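Local coordinates for protein D-alanyl-lipoteichoic acid synthetase (Streptococcus pneumoniae, PDB 3BMA) that probably takes part in the D-alanylation of lipoteichoic acid at the cell membrane, as a DltD-family protein related to the SGNH hydrolases, at residues 114-118 against 119-123; 138-141 against 142-145; 282-285 against 286-290; 320-323 against 324-328; 381-385 against 386-390. The protein carries 1 engineered substitution. All blocks are in the same frame, centred on the assembly; numbering follows the deposited sequence. Where two conformers were deposited one is given.

Contact 1: 114-118 against 119-123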
loop_
_atom_site.group_PDB
_atom_site.type_symbol
_atom_site.label_atom_id
_atom_site.label_comp_id
_atom_site.label_asym_id
_atom_site.label_seq_id
_atom_site.Cartn_x
_atom_site.Cartn_y
_atom_site.Cartn_z
ATOM N N ASN C 114 17.189 -5.555 -39.057
ATOM C CA ASN C 114 16.011 -5.277 -38.242
ATOM C C ASN C 114 16.020 -6.034 -36.914
ATOM O O ASN C 114 15.278 -5.692 -35.993
ATOM C CB ASN C 114 14.737 -5.571 -39.039
ATOM C CG ASN C 114 14.614 -4.695 -40.279
ATOM O OD1 ASN C 114 14.936 -3.503 -40.244
ATOM N ND2 ASN C 114 14.151 -5.283 -41.381
ATOM N N GLY C 115 16.875 -7.049 -36.820
ATOM C CA GLY C 115 17.026 -7.824 -35.596
ATOM C C GLY C 115 15.942 -8.871 -35.444
ATOM O O GLY C 115 15.509 -9.466 -36.434
ATOM N N TYR C 116 15.510 -9.092 -34.202
ATOM C CA TYR C 116 14.553 -10.156 -33.886
ATOM C C TYR C 116 13.148 -9.840 -34.407
ATOM O O TYR C 116 12.788 -8.672 -34.597
ATOM C CB TYR C 116 14.521 -10.449 -32.370
ATOM C CG TYR C 116 13.779 -9.409 -31.555
ATOM C CD1 TYR C 116 14.439 -8.299 -31.034
ATOM C CD2 TYR C 116 12.410 -9.527 -31.317
ATOM C CE1 TYR C 116 13.755 -7.337 -30.302
ATOM C CE2 TYR C 116 11.729 -8.570 -30.598
ATOM C CZ TYR C 116 12.401 -7.480 -30.088
ATOM O OH TYR C 116 11.714 -6.536 -29.361
ATOM N N ASP C 117 12.373 -10.903 -34.609
ATOM C CA ASP C 117 10.991 -10.842 -35.066
ATOM C C ASP C 117 10.062 -10.567 -33.883
ATOM O O ASP C 117 9.943 -11.409 -32.985
ATOM C CB ASP C 117 10.634 -12.180 -35.734
ATOM C CG ASP C 117 9.224 -12.218 -36.304
ATOM O OD1 ASP C 117 8.638 -11.158 -36.611
ATOM O OD2 ASP C 117 8.705 -13.343 -36.460
ATOM N N PRO C 118 9.396 -9.389 -33.882
ATOM C CA PRO C 118 8.483 -8.970 -32.813
ATOM C C PRO C 118 7.307 -9.924 -32.582
ATOM O O PRO C 118 6.858 -10.063 -31.450
ATOM C CB PRO C 118 7.974 -7.612 -33.302
ATOM C CG PRO C 118 9.032 -7.125 -34.230
ATOM C CD PRO C 118 9.485 -8.361 -34.936
ATOM N N ALA C 119 6.827 -10.569 -33.643
ATOM C CA ALA C 119 5.764 -11.568 -33.546
ATOM C C ALA C 119 6.216 -12.820 -32.803
ATOM O O ALA C 119 5.414 -13.466 -32.130
ATOM C CB ALA C 119 5.240 -11.932 -34.942
ATOM N N ALA C 120 7.498 -13.158 -32.931
ATOM C CA ALA C 120 8.096 -14.281 -32.204
ATOM C C ALA C 120 8.312 -13.968 -30.722
ATOM O O ALA C 120 7.975 -14.780 -29.863
ATOM C CB ALA C 120 9.407 -14.715 -32.863
ATOM N N PHE C 121 8.861 -12.785 -30.437
ATOM C CA PHE C 121 9.112 -12.311 -29.063
ATOM C C PHE C 121 7.896 -12.384 -28.138
ATOM O O PHE C 121 8.025 -12.802 -26.987
ATOM C CB PHE C 121 9.640 -10.870 -29.093
ATOM C CG PHE C 121 10.089 -10.343 -27.749
ATOM C CD1 PHE C 121 11.415 -10.464 -27.353
ATOM C CD2 PHE C 121 9.195 -9.699 -26.890
ATOM C CE1 PHE C 121 11.839 -9.984 -26.118
ATOM C CE2 PHE C 121 9.612 -9.210 -25.655
ATOM C CZ PHE C 121 10.937 -9.352 -25.269
ATOM N N GLN C 122 6.738 -11.963 -28.654
ATOM C CA GLN C 122 5.471 -11.872 -27.919
ATOM C C GLN C 122 5.046 -13.180 -27.265
ATOM O O GLN C 122 4.403 -13.180 -26.211
ATOM C CB GLN C 122 4.355 -11.445 -28.874
ATOM C CG GLN C 122 4.367 -9.988 -29.271
ATOM C CD GLN C 122 3.443 -9.677 -30.437
ATOM O OE1 GLN C 122 3.215 -8.511 -30.759
ATOM N NE2 GLN C 122 2.906 -10.715 -31.073
ATOM N N GLN C 123 5.403 -14.287 -27.909
ATOM C CA GLN C 123 5.025 -15.609 -27.454
ATOM C C GLN C 123 5.797 -16.061 -26.218
ATOM O O GLN C 123 5.278 -16.842 -25.420
ATOM C CB GLN C 123 5.198 -16.620 -28.588
ATOM C CG GLN C 123 4.362 -16.304 -29.825
ATOM C CD GLN C 123 4.542 -17.326 -30.937
ATOM O OE1 GLN C 123 4.384 -18.532 -30.726
ATOM N NE2 GLN C 123 4.868 -16.845 -32.134
#
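Asp117 and Phe121 open helix 118-124 with its first regular backbone bond, Phe121 N to Asp117 O, 3.1 Å long and nearly straight. Ala120 N reaches the same Asp117 O at 3.0 Å, but at 127° the N-H points poorly and the bond is weak. Weak too is the next link along the helix, Gln122 N to Pro118 O. The Asp117 carboxylate, at the N-cap position, is turned toward the first turn: with CG anti to the backbone N (chi1 -178°), OD1 comes to 3.9 Å from Ala119 CB and OD2 to 3.9 Å from Ala120 CB.

The aromatic part lies on another side of the turn. Tyr116 CE2 touches Phe121 CB at 3.5 Å, and the two rings meet obliquely, centroids 5.2 Å apart and planes at 40°, with the Tyr116 hydroxyl above one face of the Phe121 ring. That hydroxyl is hydrogen-bonded to Gln153, whose amide also donates to Pro118 O, so helix 141-153 holds both the loop and the helix start. Leu84 of helix 83-90 packs against both side chains.

Chemically, the contact sets a negatively charged carboxylate near the amino end of a helix, where the dipole probably favours the charge, and keeps the ring pair on the side facing the neighbouring helices.

Contact 2: 138-141 against 142-145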
loop_
_atom_site.group_PDB
_atom_site.type_symbol
_atom_site.label_atom_id
_atom_site.label_comp_id
_atom_site.label_asym_id
_atom_site.label_seq_id
_atom_site.Cartn_x
_atom_site.Cartn_y
_atom_site.Cartn_z
ATOM N N SER C 138 19.070 -3.032 -11.724
ATOM C CA SER C 138 19.967 -2.329 -10.815
ATOM C C SER C 138 20.171 -0.866 -11.201
ATOM O O SER C 138 21.079 -0.210 -10.690
ATOM C CB SER C 138 21.304 -3.067 -10.711
ATOM O OG SER C 138 21.933 -3.191 -11.972
ATOM N N GLY C 139 19.328 -0.364 -12.103
ATOM C CA GLY C 139 19.347 1.045 -12.509
ATOM C C GLY C 139 20.504 1.435 -13.418
ATOM O O GLY C 139 20.758 2.624 -13.646
ATOM N N ASP C 140 21.195 0.432 -13.950
ATOM C CA ASP C 140 22.373 0.644 -14.784
ATOM C C ASP C 140 22.029 0.849 -16.269
ATOM O O ASP C 140 20.888 1.167 -16.615
ATOM C CB ASP C 140 23.363 -0.516 -14.595
ATOM C CG ASP C 140 22.740 -1.890 -14.851
ATOM O OD1 ASP C 140 21.561 -1.983 -15.269
ATOM O OD2 ASP C 140 23.448 -2.890 -14.629
ATOM N N GLN C 141 23.026 0.662 -17.131
ATOM C CA GLN C 141 22.862 0.775 -18.579
ATOM C C GLN C 141 22.099 -0.424 -19.150
ATOM O O GLN C 141 21.392 -0.295 -20.147
ATOM C CB GLN C 141 24.233 0.911 -19.252
ATOM C CG GLN C 141 24.214 1.352 -20.720
ATOM C CD GLN C 141 23.680 2.760 -20.924
ATOM O OE1 GLN C 141 23.941 3.663 -20.124
ATOM N NE2 GLN C 141 22.933 2.956 -22.007
ATOM N N ALA C 142 22.250 -1.583 -18.512
ATOM C CA ALA C 142 21.508 -2.783 -18.892
ATOM C C ALA C 142 20.000 -2.617 -18.674
ATOM O O ALA C 142 19.204 -3.053 -19.501
ATOM C CB ALA C 142 22.033 -3.997 -18.139
ATOM N N SER C 143 19.621 -1.969 -17.571
ATOM C CA SER C 143 18.213 -1.726 -17.251
ATOM C C SER C 143 17.601 -0.666 -18.160
ATOM O O SER C 143 16.447 -0.783 -18.559
ATOM C CB SER C 143 18.047 -1.317 -15.783
ATOM O OG SER C 143 18.155 0.088 -15.610
ATOM N N GLN C 144 18.385 0.364 -18.477
ATOM C CA GLN C 144 17.945 1.454 -19.341
ATOM C C GLN C 144 17.761 0.992 -20.788
ATOM O O GLN C 144 16.803 1.391 -21.452
ATOM C CB GLN C 144 18.934 2.625 -19.265
ATOM C CG GLN C 144 18.479 3.912 -19.964
ATOM C CD GLN C 144 18.958 4.020 -21.403
ATOM O OE1 GLN C 144 20.136 3.810 -21.698
ATOM N NE2 GLN C 144 18.044 4.358 -22.306
ATOM N N TYR C 145 18.679 0.153 -21.265
ATOM C CA TYR C 145 18.614 -0.350 -22.631
ATOM C C TYR C 145 17.456 -1.336 -22.827
ATOM O O TYR C 145 16.741 -1.265 -23.830
ATOM C CB TYR C 145 19.956 -0.973 -23.080
ATOM C CG TYR C 145 19.856 -1.609 -24.448
ATOM C CD1 TYR C 145 19.845 -0.827 -25.601
ATOM C CD2 TYR C 145 19.719 -2.991 -24.586
ATOM C CE1 TYR C 145 19.721 -1.407 -26.853
ATOM C CE2 TYR C 145 19.594 -3.578 -25.829
ATOM C CZ TYR C 145 19.591 -2.784 -26.955
ATOM O OH TYR C 145 19.454 -3.372 -28.192
#
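Gln141 and Gln144, three residues apart on the first turn, run side by side and point the same way, their amide planes 71° apart. Both chains bend at chi2, and this brings Gln141 NE2 to 2.9 Å from Gln144 OE1. The other end of the Gln144 amide, NE2, is hydrogen-bonded to Ala167 O. The backbone of Gln141 also takes part: its O accepts from Tyr145 N at 3.0 Å.

Ala142 offers its methyl to the carboxylate of Asp140, CB lying 3.5 Å from OD1. That same oxygen accepts from Ser143 N at 3.0 Å, approached on the anti side and 30° out of the carboxylate plane. The chi1 of 55° sets Asp140 CG between the backbone N and the carbonyl carbon, which folds the carboxylate back over the first turn. Asp140 O is gripped twice from one face of its plane, by Gln144 N at 3.2 Å and by Ser143 OG at 3.1 Å, while OD2 forms a salt bridge with Lys287.

An aspartate N-cap whose side chain accepts from the backbone NH three residues on is the classic start of an alpha-helix, here helix 141-153, which follows helix 127-136 through a short loop.

Contact 3: 282-285 against 286-290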
loop_
_atom_site.group_PDB
_atom_site.type_symbol
_atom_site.label_atom_id
_atom_site.label_comp_id
_atom_site.label_asym_id
_atom_site.label_seq_id
_atom_site.Cartn_x
_atom_site.Cartn_y
_atom_site.Cartn_z
ATOM N N LEU C 282 25.431 -10.936 -21.830
ATOM C CA LEU C 282 26.814 -10.973 -21.337
ATOM C C LEU C 282 26.972 -10.280 -19.992
ATOM O O LEU C 282 27.715 -10.763 -19.134
ATOM C CB LEU C 282 27.783 -10.363 -22.361
ATOM C CG LEU C 282 27.820 -10.999 -23.758
ATOM C CD1 LEU C 282 28.798 -10.278 -24.666
ATOM C CD2 LEU C 282 28.137 -12.487 -23.699
ATOM N N THR C 283 26.262 -9.162 -19.820
ATOM C CA THR C 283 26.207 -8.434 -18.547
ATOM C C THR C 283 25.601 -9.294 -17.444
ATOM O O THR C 283 26.119 -9.325 -16.324
ATOM C CB THR C 283 25.405 -7.119 -18.676
ATOM O OG1 THR C 283 25.927 -6.351 -19.765
ATOM C CG2 THR C 283 25.496 -6.292 -17.405
ATOM N N GLN C 284 24.521 -10.004 -17.770
ATOM C CA GLN C 284 23.885 -10.915 -16.823
ATOM C C GLN C 284 24.812 -12.075 -16.457
ATOM O O GLN C 284 24.869 -12.487 -15.297
ATOM C CB GLN C 284 22.549 -11.438 -17.361
ATOM C CG GLN C 284 21.648 -12.021 -16.275
ATOM C CD GLN C 284 21.456 -11.063 -15.107
ATOM O OE1 GLN C 284 20.916 -9.966 -15.268
ATOM N NE2 GLN C 284 21.902 -11.474 -13.928
ATOM N N PHE C 285 25.550 -12.572 -17.450
ATOM C CA PHE C 285 26.555 -13.616 -17.243
ATOM C C PHE C 285 27.680 -13.165 -16.307
ATOM O O PHE C 285 28.190 -13.955 -15.514
ATOM C CB PHE C 285 27.144 -14.077 -18.583
ATOM C CG PHE C 285 26.241 -14.992 -19.380
ATOM C CD1 PHE C 285 25.029 -15.457 -18.856
ATOM C CD2 PHE C 285 26.626 -15.424 -20.646
ATOM C CE1 PHE C 285 24.218 -16.320 -19.590
ATOM C CE2 PHE C 285 25.820 -16.288 -21.387
ATOM C CZ PHE C 285 24.613 -16.730 -20.862
ATOM N N SER C 286 28.050 -11.890 -16.402
ATOM C CA SER C 286 29.078 -11.307 -15.549
ATOM C C SER C 286 28.594 -11.101 -14.116
ATOM O O SER C 286 29.321 -11.396 -13.165
ATOM C CB SER C 286 29.572 -9.985 -16.146
ATOM O OG SER C 286 30.527 -9.354 -15.309
ATOM N N LYS C 287 27.370 -10.588 -13.974
ATOM C CA LYS C 287 26.758 -10.339 -12.667
ATOM C C LYS C 287 26.491 -11.633 -11.906
ATOM O O LYS C 287 26.678 -11.690 -10.691
ATOM C CB LYS C 287 25.441 -9.582 -12.829
ATOM C CG LYS C 287 25.567 -8.116 -13.204
ATOM C CD LYS C 287 24.200 -7.574 -13.584
ATOM C CE LYS C 287 24.226 -6.077 -13.788
ATOM N NZ LYS C 287 22.854 -5.540 -13.988
ATOM N N SER C 288 26.058 -12.664 -12.631
ATOM C CA SER C 288 25.697 -13.952 -12.033
ATOM C C SER C 288 26.882 -14.906 -11.930
ATOM O O SER C 288 26.755 -15.989 -11.358
ATOM C CB SER C 288 24.570 -14.621 -12.827
ATOM O OG SER C 288 23.518 -13.717 -13.107
ATOM N N LYS C 289 28.023 -14.486 -12.481
ATOM C CA LYS C 289 29.260 -15.281 -12.538
ATOM C C LYS C 289 29.066 -16.627 -13.238
ATOM O O LYS C 289 29.555 -17.652 -12.755
ATOM C CB LYS C 289 29.881 -15.498 -11.141
ATOM C CG LYS C 289 30.139 -14.238 -10.331
ATOM C CD LYS C 289 30.937 -14.564 -9.081
ATOM C CE LYS C 289 30.906 -13.417 -8.085
ATOM N NZ LYS C 289 29.561 -13.260 -7.451
ATOM N N VAL C 290 28.343 -16.634 -14.358
ATOM C CA VAL C 290 28.178 -17.888 -15.100
ATOM C C VAL C 290 29.358 -18.103 -16.050
ATOM O O VAL C 290 29.976 -17.139 -16.513
ATOM C CB VAL C 290 26.772 -18.061 -15.817
ATOM C CG1 VAL C 290 25.697 -17.188 -15.195
ATOM C CG2 VAL C 290 26.851 -17.832 -17.308
HETATM O O HOH W 1 21.429 -7.333 -15.967
#
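Gln284 and Ser288 join both backbone and side chains at the end of helix 274-287. The Gln284 chain leaves anti to the backbone N (chi1 -162°) and bends at chi2, bringing NE2 to 2.9 Å from Ser288 OG, with the oxygen in the amide plane. Ser288 OG donates to Gln284 O, which also accepts from Ser288 N on the opposite face of the carbonyl plane. Extended beyond CG, Lys287 lies alongside Thr283, CE 3.8 Å from CG2; a water bridges Lys287 NZ to Gln284 OE1, and NZ has a salt-bridge partner in Asp140.

Past Lys289, whose phi is positive, Val290 N returns to Phe285 O at 2.9 Å; with a weak inner bond, Lys289 N to Ser286 O, this makes a Schellman motif. Val290 CG2 sits over one face of the Phe285 ring, 3.7 Å from its centroid, a CH-pi contact.

The Phe285 side chain packs against Met90 of helix 83-90 and Val102 of strand 101-105, where the helix passes into strand 291-296.

Contact 4: 320-323 against 324-328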
loop_
_atom_site.group_PDB
_atom_site.type_symbol
_atom_site.label_atom_id
_atom_site.label_comp_id
_atom_site.label_asym_id
_atom_site.label_seq_id
_atom_site.Cartn_x
_atom_site.Cartn_y
_atom_site.Cartn_z
ATOM N N LYS C 320 33.326 -10.011 -35.558
ATOM C CA LYS C 320 32.682 -8.942 -34.791
ATOM C C LYS C 320 32.048 -9.483 -33.507
ATOM O O LYS C 320 32.085 -8.820 -32.458
ATOM C CB LYS C 320 31.636 -8.214 -35.642
ATOM C CG LYS C 320 31.258 -6.854 -35.092
ATOM C CD LYS C 320 30.192 -6.161 -35.905
ATOM C CE LYS C 320 29.518 -5.099 -35.052
ATOM N NZ LYS C 320 28.642 -4.186 -35.827
ATOM N N ILE C 321 31.484 -10.690 -33.609
ATOM C CA ILE C 321 30.900 -11.407 -32.476
ATOM C C ILE C 321 31.983 -11.811 -31.474
ATOM O O ILE C 321 31.886 -11.486 -30.287
ATOM C CB ILE C 321 30.065 -12.646 -32.949
ATOM C CG1 ILE C 321 28.742 -12.182 -33.567
ATOM C CG2 ILE C 321 29.771 -13.606 -31.790
ATOM C CD1 ILE C 321 28.055 -13.204 -34.454
ATOM N N ARG C 322 33.020 -12.488 -31.975
ATOM C CA ARG C 322 34.140 -12.962 -31.164
ATOM C C ARG C 322 34.852 -11.838 -30.419
ATOM O O ARG C 322 35.279 -12.032 -29.288
ATOM C CB ARG C 322 35.138 -13.738 -32.021
ATOM C CG ARG C 322 34.699 -15.155 -32.412
ATOM C CD ARG C 322 35.857 -15.911 -33.052
ATOM N NE ARG C 322 36.884 -16.248 -32.067
ATOM C CZ ARG C 322 37.273 -17.486 -31.767
ATOM N NH1 ARG C 322 36.749 -18.527 -32.393
ATOM N NH2 ARG C 322 38.205 -17.682 -30.848
ATOM N N TYR C 323 34.961 -10.667 -31.042
ATOM C CA TYR C 323 35.574 -9.514 -30.387
ATOM C C TYR C 323 34.775 -9.044 -29.174
ATOM O O TYR C 323 35.354 -8.754 -28.132
ATOM C CB TYR C 323 35.795 -8.355 -31.358
ATOM C CG TYR C 323 36.440 -7.152 -30.700
ATOM C CD1 TYR C 323 37.796 -7.163 -30.358
ATOM C CD2 TYR C 323 35.694 -6.009 -30.402
ATOM C CE1 TYR C 323 38.390 -6.070 -29.742
ATOM C CE2 TYR C 323 36.280 -4.908 -29.785
ATOM C CZ TYR C 323 37.628 -4.945 -29.461
ATOM O OH TYR C 323 38.212 -3.861 -28.852
ATOM N N GLN C 324 33.452 -8.982 -29.318
ATOM C CA GLN C 324 32.556 -8.591 -28.226
ATOM C C GLN C 324 32.672 -9.544 -27.037
ATOM O O GLN C 324 32.692 -9.112 -25.884
ATOM C CB GLN C 324 31.108 -8.528 -28.717
ATOM C CG GLN C 324 30.155 -7.836 -27.741
ATOM C CD GLN C 324 28.772 -7.587 -28.319
ATOM O OE1 GLN C 324 28.485 -7.933 -29.469
ATOM N NE2 GLN C 324 27.907 -6.980 -27.518
ATOM N N LEU C 325 32.767 -10.837 -27.333
ATOM C CA LEU C 325 32.944 -11.856 -26.307
ATOM C C LEU C 325 34.333 -11.779 -25.674
ATOM O O LEU C 325 34.453 -11.558 -24.467
ATOM C CB LEU C 325 32.707 -13.255 -26.886
ATOM C CG LEU C 325 31.409 -13.568 -27.634
ATOM C CD1 LEU C 325 31.410 -15.016 -28.109
ATOM C CD2 LEU C 325 30.188 -13.291 -26.773
ATOM N N GLU C 326 35.368 -11.928 -26.501
ATOM C CA GLU C 326 36.748 -12.088 -26.026
ATOM C C GLU C 326 37.382 -10.850 -25.403
ATOM O O GLU C 326 38.186 -10.981 -24.480
ATOM C CB GLU C 326 37.645 -12.654 -27.128
ATOM C CG GLU C 326 37.448 -14.141 -27.336
ATOM C CD GLU C 326 38.184 -14.686 -28.541
ATOM O OE1 GLU C 326 37.985 -14.168 -29.662
ATOM O OE2 GLU C 326 38.955 -15.654 -28.366
ATOM N N SER C 327 37.018 -9.659 -25.880
ATOM C CA SER C 327 37.552 -8.419 -25.304
ATOM C C SER C 327 36.978 -8.135 -23.919
ATOM O O SER C 327 37.453 -7.250 -23.209
ATOM C CB SER C 327 37.328 -7.217 -26.229
ATOM O OG SER C 327 35.966 -6.835 -26.264
ATOM N N GLN C 328 35.957 -8.900 -23.547
ATOM C CA GLN C 328 35.302 -8.762 -22.258
ATOM C C GLN C 328 35.606 -9.944 -21.341
ATOM O O GLN C 328 35.246 -9.930 -20.168
ATOM C CB GLN C 328 33.796 -8.609 -22.453
ATOM C CG GLN C 328 33.390 -7.288 -23.072
ATOM C CD GLN C 328 31.888 -7.113 -23.132
ATOM O OE1 GLN C 328 31.319 -6.322 -22.381
ATOM N NE2 GLN C 328 31.236 -7.854 -24.025
#
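Arg322 and Glu326 form a salt bridge across one turn of helix 311-326, NH2 to OE2 at 3.3 Å, with a weak second bond from NE to OE1. The two chains lie side by side and point the same way. Their planes are 63° apart, however, and NH2 approaches OE2 from above the carboxylate plane, so this is no flat two-pronged pairing. Arg322 NH1 has a further partner in Asp335, an added charge contact to strand 333-335.

Tyr323 O receives two bonds from Ser327, N at 2.9 Å and OG at 2.7 Å, arriving from opposite faces of the carbonyl plane. A chi1 of 72° turns the hydroxyl back one turn onto that carbonyl, as serines in helices often do, and Gln328 NE2 likewise returns to Gln324 O at 2.7 Å. The helix belongs to an alpha/beta fold with a parallel sheet, in keeping with the SGNH hydrolase clan, and leads toward edge strand 333-335.

Ser327 CB lies above one face of the Tyr323 ring, 4.0 Å from the centroid and 18° off the normal. Farther round, Ile321 CG2 meets Leu325 CD1 at 4.3 Å; Leu325 continues onto Leu282 of helix 274-287 and Phe294 of strand 291-296.

Contact 5: 381-385 against 386-390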
loop_
_atom_site.group_PDB
_atom_site.type_symbol
_atom_site.label_atom_id
_atom_site.label_comp_id
_atom_site.label_asym_id
_atom_site.label_seq_id
_atom_site.Cartn_x
_atom_site.Cartn_y
_atom_site.Cartn_z
ATOM N N GLU C 381 30.730 -1.015 -21.978
ATOM C CA GLU C 381 29.379 -0.486 -22.114
ATOM C C GLU C 381 29.135 0.139 -23.491
ATOM O O GLU C 381 28.002 0.475 -23.837
ATOM C CB GLU C 381 29.107 0.527 -20.999
ATOM C CG GLU C 381 27.811 0.286 -20.235
ATOM C CD GLU C 381 27.965 -0.671 -19.052
ATOM O OE1 GLU C 381 28.391 -1.833 -19.244
ATOM O OE2 GLU C 381 27.636 -0.257 -17.919
ATOM N N ARG C 382 30.202 0.283 -24.276
ATOM C CA ARG C 382 30.107 0.812 -25.639
ATOM C C ARG C 382 29.490 -0.202 -26.608
ATOM O O ARG C 382 29.121 0.149 -27.729
ATOM C CB ARG C 382 31.477 1.282 -26.141
ATOM C CG ARG C 382 31.845 2.687 -25.688
ATOM C CD ARG C 382 33.343 2.933 -25.765
ATOM N NE ARG C 382 33.707 4.231 -25.196
ATOM C CZ ARG C 382 34.952 4.634 -24.951
ATOM N NH1 ARG C 382 35.986 3.844 -25.219
ATOM N NH2 ARG C 382 35.167 5.837 -24.432
ATOM N N PHE C 383 29.364 -1.451 -26.164
ATOM C CA PHE C 383 28.679 -2.487 -26.929
ATOM C C PHE C 383 27.154 -2.337 -26.883
ATOM O O PHE C 383 26.445 -2.978 -27.661
ATOM C CB PHE C 383 29.090 -3.883 -26.452
ATOM C CG PHE C 383 30.525 -4.240 -26.743
ATOM C CD1 PHE C 383 31.299 -4.885 -25.789
ATOM C CD2 PHE C 383 31.102 -3.937 -27.970
ATOM C CE1 PHE C 383 32.622 -5.224 -26.055
ATOM C CE2 PHE C 383 32.422 -4.272 -28.244
ATOM C CZ PHE C 383 33.181 -4.914 -27.285
ATOM N N PHE C 384 26.661 -1.501 -25.968
ATOM C CA PHE C 384 25.248 -1.112 -25.925
ATOM C C PHE C 384 24.907 -0.031 -26.951
ATOM O O PHE C 384 23.736 0.150 -27.297
ATOM C CB PHE C 384 24.863 -0.596 -24.530
ATOM C CG PHE C 384 24.589 -1.680 -23.525
ATOM C CD1 PHE C 384 25.338 -1.763 -22.355
ATOM C CD2 PHE C 384 23.573 -2.604 -23.736
ATOM C CE1 PHE C 384 25.085 -2.755 -21.415
ATOM C CE2 PHE C 384 23.320 -3.607 -22.808
ATOM C CZ PHE C 384 24.073 -3.680 -21.644
ATOM N N SER C 385 25.928 0.683 -27.423
ATOM C CA SER C 385 25.742 1.851 -28.289
ATOM C C SER C 385 25.372 1.506 -29.730
ATOM O O SER C 385 25.601 0.391 -30.198
ATOM C CB SER C 385 26.996 2.732 -28.282
ATOM O OG SER C 385 28.003 2.186 -29.118
ATOM N N LYS C 386 24.801 2.492 -30.419
ATOM C CA LYS C 386 24.453 2.395 -31.834
ATOM C C LYS C 386 25.716 2.370 -32.699
ATOM O O LYS C 386 25.706 1.817 -33.804
ATOM C CB LYS C 386 23.545 3.568 -32.225
ATOM C CG LYS C 386 22.676 3.349 -33.469
ATOM C CD LYS C 386 23.275 3.978 -34.732
ATOM C CE LYS C 386 23.216 5.503 -34.706
ATOM N NZ LYS C 386 23.945 6.112 -35.856
ATOM N N ASP C 387 26.795 2.966 -32.184
ATOM C CA ASP C 387 28.110 2.952 -32.828
ATOM C C ASP C 387 28.621 1.526 -33.031
ATOM O O ASP C 387 29.132 1.194 -34.100
ATOM C CB ASP C 387 29.127 3.758 -32.009
ATOM C CG ASP C 387 28.790 5.242 -31.938
ATOM O OD1 ASP C 387 29.727 6.064 -32.031
ATOM O OD2 ASP C 387 27.599 5.593 -31.784
ATOM N N TRP C 388 28.471 0.693 -32.004
ATOM C CA TRP C 388 28.840 -0.714 -32.104
ATOM C C TRP C 388 27.870 -1.488 -32.977
ATOM O O TRP C 388 28.281 -2.351 -33.753
ATOM C CB TRP C 388 28.943 -1.375 -30.722
ATOM C CG TRP C 388 29.276 -2.838 -30.808
ATOM C CD1 TRP C 388 28.472 -3.882 -30.453
ATOM C CD2 TRP C 388 30.485 -3.418 -31.325
ATOM N NE1 TRP C 388 29.111 -5.075 -30.696
ATOM C CE2 TRP C 388 30.346 -4.820 -31.231
ATOM C CE3 TRP C 388 31.677 -2.888 -31.844
ATOM C CZ2 TRP C 388 31.354 -5.701 -31.634
ATOM C CZ3 TRP C 388 32.675 -3.763 -32.252
ATOM C CH2 TRP C 388 32.507 -5.155 -32.140
ATOM N N ALA C 389 26.586 -1.156 -32.851
ATOM C CA ALA C 389 25.507 -1.845 -33.554
ATOM C C ALA C 389 25.678 -1.814 -35.071
ATOM O O ALA C 389 25.381 -2.796 -35.755
ATOM C CB ALA C 389 24.167 -1.247 -33.162
ATOM N N THR C 390 26.180 -0.690 -35.579
ATOM C CA THR C 390 26.310 -0.471 -37.018
ATOM C C THR C 390 27.765 -0.451 -37.512
ATOM O O THR C 390 28.031 -0.009 -38.632
ATOM C CB THR C 390 25.614 0.843 -37.434
ATOM O OG1 THR C 390 26.159 1.932 -36.678
ATOM C CG2 THR C 390 24.114 0.764 -37.191
#
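Ser385 bonds through its backbone to Ala389, whose N reaches Ser385 O at 3.2 Å to close the first turn of short helix 386-389. Before it, 381-384 have helical backbone angles without the regular bonds, and Ser385 leaves them (psi 160°) as the N-cap. Its hydroxyl oxygen faces both ways: OG accepts from Trp388 N at 3.3 Å, the capping bond, and donates to Arg382 O at 2.7 Å, joining the two turns.

Phe383 and Trp388 make the side-chain core. The edge of the Phe383 ring points at the face of the indole, CD2 lying 3.5 Å from Trp388 CD2, in an edge-to-face (T-shaped) pair with planes at 62°. With chi1 at 178° the indole swings away from the Trp388 amide nitrogen and back toward the preceding turn. Its NE1 is hydrogen-bonded to Gln324, and Lys320 makes a cation-pi contact with the indole.

The two-sided hydroxyl and the aromatic pair probably help set the bend, with Asn276 bonding to the Phe383 and Ser385 carbonyls.

How the contacts relate
From the N terminus, contact 1 starts helix 118-124 after the loop that follows strand 101-105, and contact 2 starts helix 141-153 after helix 127-136. Contact 3 closes helix 274-287 ahead of strand 291-296, contact 4 the end of helix 311-326 ahead of strand 333-335, and contact 5 turns the C-terminal region into its last short helix. Each joins adjoining segments, so all are local and none closes a long loop; they lie in series, and none nests or crosses. Contacts 2 and 3 meet through a lysine salt bridge, 3 and 4 through Leu282, and 4 and 5 through two probable hydrogen bonds to Trp388. Phe384 packs contact 5 onto contacts 2 and 3, whereas contact 1 touches none.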